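Local structure of similar to hydroxylamine oxidoreductase (Kuenenia stuttgartiensis, 6H5L) at residues A[54-59]-A[143-148]; A[60-65]-A[138-143]. The protein is a multihaem cytochrome of an anammox bacterium that probably works as an oxidoreductase, carrying electrons through its heme c groups within a large reductase complex. All coordinates share one frame; numbering follows the deposited sequence.

In the fold
Two neighbouring contacts illustrate how a chain can return to the same pair of hemes. From the N terminus, the chain passes from the end of helix 51-54 into helix 56-59, residues 54-59 being the first half of contact 1, and then into the extended loop 60-65, the first half of contact 2. It then runs through several helices before coming back as strand 140-141 and helix 146-152. Residues 138-143 close the inner loop on 60-65, and residues 143-148 close the outer loop on 54-59, so contact 2 lies within the span of contact 1. Met143 belongs to both. Together they tie helix 56-59 and the following loop to the strand-to-helix passage, beside two hemes.

Contact 1: residues A[54-59]-A[143-148]; sequences WQPNRH and MPTGEV. With HEC (heme c), chain D.
Pro56 and Met143 set the backbone approach, their CA atoms 6.2 Å apart where the beginning of helix 56-59 faces the loop that leads into helix 146-152. No hydrogen bond crosses; the join is made by packing. Pro56 CB lies 3.8 Å from Met143 CB, and it also touches the methyl CG2 of Thr145. That methyl is the hub: the Pro56 and Thr145 side chains slide past each other in opposite directions, while the Asn57 side chain crosses that of Thr145 at about a right angle, OD1 3.7 Å from Thr145 CG2. With chi1 near 61°, Thr145 OG1 sits between its backbone N and carbonyl carbon, where it accepts a weak capping bond from Glu147 N at 3.4 Å. Asn57 ND2 comes within 3.7 Å of Glu147 OE1, the amide and carboxylate planes 54° apart, but the stronger partners lie elsewhere: Glu207 for the amide, the backbone N of Leu16 for Glu147. An alanine at Asn57 would probably leave Glu207 without its amide donor and open a gap beside the Thr145 methyl.

On the heme side, Pro56 CG lies 3.2 Å from propionate oxygen O2D of heme c of chain D. The bent chain of Met143 places SD 3.7 Å from CHA of that heme, and Pro144 CG lies above pyrrole ring D, 3.4 Å from C1D. The whole is a helix N-cap built into the wall of a heme c pocket: Thr145 starts helix 146-152 just after Met143 and Pro144, which with Pro56 line the heme of this multihaem cytochrome.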
loop_
_atom_site.group_PDB
_atom_site.type_symbol
_atom_site.label_atom_id
_atom_site.label_comp_id
_atom_site.label_asym_id
_atom_site.label_seq_id
_atom_site.Cartn_x
_atom_site.Cartn_y
_atom_site.Cartn_z
ATOM N N TRP A 54 31.035 -29.776 24.392
ATOM C CA TRP A 54 30.570 -30.786 23.447
ATOM C C TRP A 54 29.837 -31.917 24.163
ATOM O O TRP A 54 28.843 -32.443 23.649
ATOM C CB TRP A 54 31.735 -31.340 22.624
ATOM C CG TRP A 54 32.609 -30.329 21.900
ATOM C CD1 TRP A 54 33.946 -30.451 21.659
ATOM C CD2 TRP A 54 32.213 -29.071 21.320
ATOM N NE1 TRP A 54 34.408 -29.358 20.972
ATOM C CE2 TRP A 54 33.368 -28.494 20.755
ATOM C CE3 TRP A 54 31.001 -28.377 21.227
ATOM C CZ2 TRP A 54 33.348 -27.258 20.108
ATOM C CZ3 TRP A 54 30.983 -27.150 20.585
ATOM C CH2 TRP A 54 32.150 -26.605 20.034
ATOM N N GLN A 55 30.315 -32.308 25.343
ATOM C CA GLN A 55 29.736 -33.413 26.110
ATOM C C GLN A 55 29.621 -32.969 27.561
ATOM O O GLN A 55 30.448 -33.327 28.410
ATOM C CB GLN A 55 30.587 -34.680 25.978
ATOM C CG GLN A 55 29.958 -35.928 26.562
ATOM C CD GLN A 55 29.027 -36.629 25.591
ATOM O OE1 GLN A 55 28.709 -36.105 24.523
ATOM N NE2 GLN A 55 28.593 -37.829 25.956
ATOM N N PRO A 56 28.595 -32.172 27.883
ATOM C CA PRO A 56 28.555 -31.538 29.215
ATOM C C PRO A 56 28.414 -32.515 30.370
ATOM O O PRO A 56 29.096 -32.350 31.389
ATOM C CB PRO A 56 27.339 -30.603 29.115
ATOM C CG PRO A 56 27.139 -30.389 27.649
ATOM C CD PRO A 56 27.521 -31.682 27.006
ATOM N N ASN A 57 27.535 -33.516 30.256
ATOM C CA ASN A 57 27.339 -34.460 31.354
ATOM C C ASN A 57 28.654 -35.081 31.804
ATOM O O ASN A 57 28.915 -35.204 33.006
ATOM C CB ASN A 57 26.357 -35.558 30.942
ATOM C CG ASN A 57 24.906 -35.130 31.073
ATOM O OD1 ASN A 57 24.579 -34.240 31.860
ATOM N ND2 ASN A 57 24.026 -35.774 30.314
ATOM N N ARG A 58 29.500 -35.465 30.851
ATOM C CA ARG A 58 30.737 -36.155 31.185
ATOM C C ARG A 58 31.859 -35.195 31.561
ATOM O O ARG A 58 32.710 -35.548 32.382
ATOM C CB ARG A 58 31.169 -37.040 30.017
ATOM C CG ARG A 58 32.502 -37.756 30.198
ATOM C CD ARG A 58 32.417 -38.887 31.206
ATOM N NE ARG A 58 33.669 -39.632 31.290
ATOM C CZ ARG A 58 33.870 -40.661 32.107
ATOM N NH1 ARG A 58 32.900 -41.067 32.913
ATOM N NH2 ARG A 58 35.042 -41.282 32.119
ATOM N N HIS A 59 31.881 -33.984 30.997
ATOM C CA HIS A 59 33.088 -33.167 31.046
ATOM C C HIS A 59 32.899 -31.708 31.442
ATOM O O HIS A 59 33.895 -30.977 31.490
ATOM C CB HIS A 59 33.806 -33.210 29.686
ATOM C CG HIS A 59 34.398 -34.546 29.358
ATOM N ND1 HIS A 59 35.317 -35.173 30.174
ATOM C CD2 HIS A 59 34.211 -35.371 28.301
ATOM C CE1 HIS A 59 35.662 -36.329 29.636
ATOM N NE2 HIS A 59 35.008 -36.472 28.497
ATOM N N MET A 143 25.342 -26.271 31.537
ATOM C CA MET A 143 25.179 -26.421 30.099
ATOM C C MET A 143 24.039 -27.399 29.861
ATOM O O MET A 143 24.156 -28.590 30.173
ATOM C CB MET A 143 26.468 -26.894 29.423
ATOM C CG MET A 143 27.515 -25.805 29.253
ATOM S SD MET A 143 26.965 -24.422 28.234
ATOM C CE MET A 143 27.082 -23.081 29.413
ATOM N N PRO A 144 22.919 -26.938 29.308
ATOM C CA PRO A 144 21.746 -27.811 29.171
ATOM C C PRO A 144 21.971 -28.883 28.114
ATOM O O PRO A 144 22.121 -28.593 26.924
ATOM C CB PRO A 144 20.628 -26.838 28.774
ATOM C CG PRO A 144 21.340 -25.720 28.121
ATOM C CD PRO A 144 22.666 -25.578 28.804
ATOM N N THR A 145 21.974 -30.135 28.562
ATOM C CA THR A 145 21.979 -31.268 27.653
ATOM C C THR A 145 20.565 -31.509 27.136
ATOM O O THR A 145 19.617 -30.815 27.503
ATOM C CB THR A 145 22.511 -32.523 28.336
ATOM O OG1 THR A 145 21.663 -32.850 29.441
ATOM C CG2 THR A 145 23.927 -32.282 28.841
ATOM N N GLY A 146 20.425 -32.515 26.273
ATOM C CA GLY A 146 19.125 -32.896 25.761
ATOM C C GLY A 146 18.167 -33.344 26.844
ATOM O O GLY A 146 16.945 -33.303 26.646
ATOM N N GLU A 147 18.695 -33.766 27.994
ATOM C CA GLU A 147 17.859 -34.179 29.114
ATOM C C GLU A 147 17.097 -33.004 29.716
ATOM O O GLU A 147 15.963 -33.174 30.176
ATOM C CB GLU A 147 18.723 -34.865 30.171
ATOM C CG GLU A 147 19.576 -36.001 29.607
ATOM C CD GLU A 147 20.319 -36.770 30.679
ATOM O OE1 GLU A 147 20.632 -36.160 31.721
ATOM O OE2 GLU A 147 20.582 -37.979 30.483
ATOM N N VAL A 148 17.695 -31.812 29.723
ATOM C CA VAL A 148 16.970 -30.622 30.157
ATOM C C VAL A 148 15.913 -30.244 29.125
ATOM O O VAL A 148 14.761 -29.956 29.469
ATOM C CB VAL A 148 17.948 -29.461 30.413
ATOM C CG1 VAL A 148 17.189 -28.170 30.697
ATOM C CG2 VAL A 148 18.881 -29.797 31.560
HETATM FE FE HEC D . 22.211 -20.478 26.639
HETATM C CHA HEC D . 25.093 -22.179 25.962
HETATM C CHB HEC D . 24.099 -17.719 27.563
HETATM C CHC HEC D . 19.376 -18.808 27.562
HETATM C CHD HEC D . 20.298 -23.251 25.856
HETATM N NA HEC D . 24.215 -20.021 26.723
HETATM C C1A HEC D . 25.241 -20.897 26.440
HETATM C C2A HEC D . 26.505 -20.242 26.712
HETATM C C3A HEC D . 26.226 -19.006 27.166
HETATM C C4A HEC D . 24.785 -18.847 27.174
HETATM C CMA HEC D . 27.205 -17.894 27.608
HETATM C CAA HEC D . 27.883 -20.932 26.521
HETATM C CBA HEC D . 28.887 -20.123 25.699
HETATM C CGA HEC D . 28.340 -19.768 24.343
HETATM O O1A HEC D . 27.887 -20.686 23.613
HETATM O O2A HEC D . 28.374 -18.565 23.986
HETATM N NB HEC D . 21.820 -18.628 27.446
HETATM C C1B HEC D . 22.732 -17.618 27.688
HETATM C C2B HEC D . 21.997 -16.434 28.083
HETATM C C3B HEC D . 20.694 -16.737 28.093
HETATM C C4B HEC D . 20.560 -18.120 27.684
HETATM C CMB HEC D . 22.638 -15.082 28.456
HETATM C CAB HEC D . 19.516 -15.801 28.448
HETATM C CBB HEC D . 19.323 -14.731 27.349
HETATM N NC HEC D . 20.217 -20.949 26.693
HETATM C C1C HEC D . 19.215 -20.103 27.125
HETATM C C2C HEC D . 17.942 -20.756 26.903
HETATM C C3C HEC D . 18.198 -22.027 26.565
HETATM C C4C HEC D . 19.630 -22.147 26.339
HETATM C CMC HEC D . 16.596 -20.206 27.426
HETATM C CAC HEC D . 17.151 -23.141 26.320
HETATM C CBC HEC D . 16.216 -22.808 25.140
HETATM N ND HEC D . 22.625 -22.429 26.062
HETATM C C1D HEC D . 21.662 -23.357 25.665
HETATM C C2D HEC D . 22.331 -24.465 25.017
HETATM C C3D HEC D . 23.821 -24.118 25.052
HETATM C C4D HEC D . 23.911 -22.844 25.722
HETATM C CMD HEC D . 21.702 -25.733 24.407
HETATM C CAD HEC D . 24.984 -24.965 24.502
HETATM C CBD HEC D . 25.232 -26.104 25.480
HETATM C CGD HEC D . 26.513 -26.804 25.125
HETATM O O1D HEC D . 27.076 -26.518 24.036
HETATM O O2D HEC D . 26.966 -27.647 25.939
#

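Contact 2: residues A[60-65]-A[138-143]; sequences YEPMEN and KNQIRM. With HEC (heme c), chain C.
Tyr60 reaches across to Met143 and Ile141 with two different parts of its side chain. Its ring takes Met143 over one face, with CB offset toward the rim and CG 3.4 Å from Tyr60 CE1; the two side chains cross at about a right angle. The sulfur stands farther off, Met143 SD lying 5.5 Å from the ring centroid and 40° off the ring normal, an oblique Met-aromatic contact. The phenol end meets Ile141, Tyr60 OH to Ile141 CG2 at 3.4 Å. Tyr60 CB points toward residues 138-143, and CG stands anti to the backbone N (chi1 -175°). Tyr60 OH donates a hydrogen bond of 2.8 Å to propionate oxygen O2A of heme c of chain C, which lies in the ring plane at its edge.

The same heme gathers the other side chains. Met63 SD and Ile141 CG1 sit over one face of the porphyrin, the sulfur 3.4 Å from CHA and the carbon 3.7 Å from CHB, whereas Met143 CE arrives near the heme plane, at methyl CMA. Asn65 holds the other propionate, ND2 to O1D at 3.2 Å with a nearly straight N-H (163°).

Farther out, strand 140-141 pairs with 134-135 through a G1 beta bulge in which Asn139 and Gln140 both face Asp135. The carbonyl of Tyr60 accepts from Asn31. Tyr53, together with Ser355 and Arg357 of the second subunit, adds further hydrogen bonds to the heme.

A separate donor for each propionate, with Arg357 of the second subunit also hydrogen-bonded to the heme, would probably stabilise the ionised carboxylates, while the apolar and sulfur contacts cover part of one porphyrin face.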
loop_
_atom_site.group_PDB
_atom_site.type_symbol
_atom_site.label_atom_id
_atom_site.label_comp_id
_atom_site.label_asym_id
_atom_site.label_seq_id
_atom_site.Cartn_x
_atom_site.Cartn_y
_atom_site.Cartn_z
ATOM N N TYR A 60 31.683 -31.249 31.722
ATOM C CA TYR A 60 31.520 -29.845 32.079
ATOM C C TYR A 60 32.034 -29.582 33.490
ATOM O O TYR A 60 31.901 -30.420 34.386
ATOM C CB TYR A 60 30.058 -29.413 31.969
ATOM C CG TYR A 60 29.856 -27.935 32.222
ATOM C CD1 TYR A 60 30.273 -26.990 31.295
ATOM C CD2 TYR A 60 29.258 -27.485 33.392
ATOM C CE1 TYR A 60 30.097 -25.637 31.522
ATOM C CE2 TYR A 60 29.075 -26.135 33.627
ATOM C CZ TYR A 60 29.496 -25.215 32.688
ATOM O OH TYR A 60 29.319 -23.869 32.914
ATOM N N GLU A 61 32.634 -28.410 33.677
ATOM C CA GLU A 61 33.103 -27.932 34.967
ATOM C C GLU A 61 32.553 -26.537 35.214
ATOM O O GLU A 61 32.317 -25.783 34.265
ATOM C CB GLU A 61 34.636 -27.898 35.029
ATOM C CG GLU A 61 35.296 -29.263 34.937
ATOM C CD GLU A 61 36.810 -29.178 34.948
ATOM O OE1 GLU A 61 37.341 -28.051 35.030
ATOM O OE2 GLU A 61 37.470 -30.236 34.873
ATOM N N PRO A 62 32.340 -26.166 36.476
ATOM C CA PRO A 62 31.733 -24.863 36.771
ATOM C C PRO A 62 32.656 -23.708 36.409
ATOM O O PRO A 62 33.873 -23.857 36.283
ATOM C CB PRO A 62 31.486 -24.918 38.285
ATOM C CG PRO A 62 31.537 -26.368 38.641
ATOM C CD PRO A 62 32.521 -26.976 37.691
ATOM N N MET A 63 32.043 -22.539 36.229
ATOM C CA MET A 63 32.791 -21.313 35.991
ATOM C C MET A 63 33.717 -21.012 37.167
ATOM O O MET A 63 33.515 -21.480 38.291
ATOM C CB MET A 63 31.838 -20.141 35.765
ATOM C CG MET A 63 31.219 -20.090 34.384
ATOM S SD MET A 63 29.863 -18.910 34.341
ATOM C CE MET A 63 30.602 -17.532 35.211
ATOM N N GLU A 64 34.749 -20.211 36.899
ATOM C CA GLU A 64 35.760 -19.914 37.903
ATOM C C GLU A 64 36.033 -18.430 38.107
ATOM O O GLU A 64 36.796 -18.091 39.018
ATOM C CB GLU A 64 37.083 -20.612 37.551
ATOM C CG GLU A 64 36.955 -22.111 37.333
ATOM C CD GLU A 64 38.208 -22.726 36.738
ATOM O OE1 GLU A 64 38.506 -23.897 37.057
ATOM O OE2 GLU A 64 38.896 -22.040 35.952
ATOM N N ASN A 65 35.448 -17.541 37.303
ATOM C CA ASN A 65 35.773 -16.119 37.354
ATOM C C ASN A 65 34.738 -15.308 38.127
ATOM O O ASN A 65 35.072 -14.662 39.124
ATOM C CB ASN A 65 35.931 -15.577 35.928
ATOM C CG ASN A 65 37.238 -16.004 35.289
ATOM O OD1 ASN A 65 38.300 -15.893 35.901
ATOM N ND2 ASN A 65 37.167 -16.505 34.060
ATOM N N LYS A 138 21.974 -27.203 43.240
ATOM C CA LYS A 138 23.361 -26.877 43.541
ATOM C C LYS A 138 23.680 -25.393 43.402
ATOM O O LYS A 138 24.780 -24.979 43.782
ATOM C CB LYS A 138 24.299 -27.687 42.634
ATOM C CG LYS A 138 24.144 -29.196 42.779
ATOM C CD LYS A 138 24.129 -29.887 41.423
ATOM C CE LYS A 138 25.495 -29.858 40.758
ATOM N NZ LYS A 138 26.416 -30.866 41.350
ATOM N N ASN A 139 22.749 -24.591 42.883
ATOM C CA ASN A 139 22.945 -23.152 42.700
ATOM C C ASN A 139 24.196 -22.865 41.870
ATOM O O ASN A 139 25.089 -22.118 42.275
ATOM C CB ASN A 139 22.995 -22.429 44.048
ATOM C CG ASN A 139 21.628 -22.309 44.696
ATOM O OD1 ASN A 139 20.630 -22.050 44.024
ATOM N ND2 ASN A 139 21.577 -22.500 46.009
ATOM N N GLN A 140 24.252 -23.476 40.688
ATOM C CA GLN A 140 25.354 -23.283 39.760
ATOM C C GLN A 140 24.802 -23.191 38.344
ATOM O O GLN A 140 23.669 -23.595 38.071
ATOM C CB GLN A 140 26.381 -24.421 39.857
ATOM C CG GLN A 140 27.148 -24.466 41.171
ATOM C CD GLN A 140 27.960 -25.739 41.325
ATOM O OE1 GLN A 140 27.657 -26.757 40.703
ATOM N NE2 GLN A 140 28.998 -25.686 42.153
ATOM N N ILE A 141 25.617 -22.647 37.443
ATOM C CA ILE A 141 25.249 -22.566 36.033
ATOM C C ILE A 141 25.520 -23.911 35.369
ATOM O O ILE A 141 26.467 -24.626 35.719
ATOM C CB ILE A 141 26.003 -21.411 35.338
ATOM C CG1 ILE A 141 25.030 -20.301 34.930
ATOM C CG2 ILE A 141 26.781 -21.897 34.119
ATOM C CD1 ILE A 141 24.287 -19.673 36.086
ATOM N N ARG A 142 24.667 -24.263 34.406
ATOM C CA ARG A 142 24.680 -25.569 33.763
ATOM C C ARG A 142 24.611 -25.407 32.252
ATOM O O ARG A 142 23.923 -24.515 31.744
ATOM C CB ARG A 142 23.500 -26.428 34.239
ATOM C CG ARG A 142 23.484 -27.840 33.681
ATOM C CD ARG A 142 22.069 -28.316 33.375
ATOM N NE ARG A 142 21.140 -28.052 34.470
ATOM C CZ ARG A 142 20.047 -27.302 34.361
ATOM N NH1 ARG A 142 19.734 -26.748 33.198
ATOM N NH2 ARG A 142 19.258 -27.114 35.410
ATOM N N MET A 143 25.342 -26.271 31.537
ATOM C CA MET A 143 25.179 -26.421 30.099
ATOM C C MET A 143 24.039 -27.399 29.861
ATOM O O MET A 143 24.156 -28.590 30.173
ATOM C CB MET A 143 26.468 -26.894 29.423
ATOM C CG MET A 143 27.515 -25.805 29.253
ATOM S SD MET A 143 26.965 -24.422 28.234
ATOM C CE MET A 143 27.082 -23.081 29.413
HETATM FE FE HEC C . 26.287 -15.067 33.272
HETATM C CHA HEC C . 28.987 -16.659 31.911
HETATM C CHB HEC C . 24.287 -17.732 32.431
HETATM C CHC HEC C . 23.747 -13.725 35.106
HETATM C CHD HEC C . 27.936 -12.077 33.306
HETATM N NA HEC C . 26.585 -16.877 32.368
HETATM C C1A HEC C . 27.778 -17.315 31.824
HETATM C C2A HEC C . 27.532 -18.579 31.155
HETATM C C3A HEC C . 26.233 -18.872 31.295
HETATM C C4A HEC C . 25.611 -17.809 32.062
HETATM C CMA HEC C . 25.509 -20.120 30.745
HETATM C CAA HEC C . 28.593 -19.420 30.406
HETATM C CBA HEC C . 29.099 -20.580 31.258
HETATM C CGA HEC C . 30.230 -21.253 30.523
HETATM O O1A HEC C . 30.696 -20.691 29.498
HETATM O O2A HEC C . 30.670 -22.348 30.958
HETATM N NB HEC C . 24.344 -15.596 33.635
HETATM C C1B HEC C . 23.765 -16.807 33.308
HETATM C C2B HEC C . 22.529 -16.930 34.055
HETATM C C3B HEC C . 22.376 -15.818 34.788
HETATM C C4B HEC C . 23.517 -14.961 34.541
HETATM C CMB HEC C . 21.562 -18.134 33.971
HETATM C CAB HEC C . 21.213 -15.479 35.747
HETATM C CBB HEC C . 21.216 -16.406 36.983
HETATM N NC HEC C . 25.880 -13.208 34.004
HETATM C C1C HEC C . 24.834 -12.917 34.856
HETATM C C2C HEC C . 25.134 -11.672 35.533
HETATM C C3C HEC C . 26.234 -11.152 34.954
HETATM C C4C HEC C . 26.763 -12.147 34.032
HETATM C CMC HEC C . 24.120 -10.946 36.452
HETATM C CAC HEC C . 26.906 -9.790 35.271
HETATM C CBC HEC C . 27.322 -9.678 36.755
HETATM N ND HEC C . 28.182 -14.455 32.672
HETATM C C1D HEC C . 28.662 -13.158 32.837
HETATM C C2D HEC C . 30.052 -13.134 32.433
HETATM C C3D HEC C . 30.385 -14.569 31.997
HETATM C C4D HEC C . 29.160 -15.317 32.181
HETATM C CMD HEC C . 31.003 -11.921 32.440
HETATM C CAD HEC C . 31.740 -15.097 31.476
HETATM C CBD HEC C . 32.373 -15.961 32.563
HETATM C CGD HEC C . 33.693 -16.529 32.113
HETATM O O1D HEC C . 34.301 -17.303 32.897
HETATM O O2D HEC C . 34.137 -16.214 30.980
#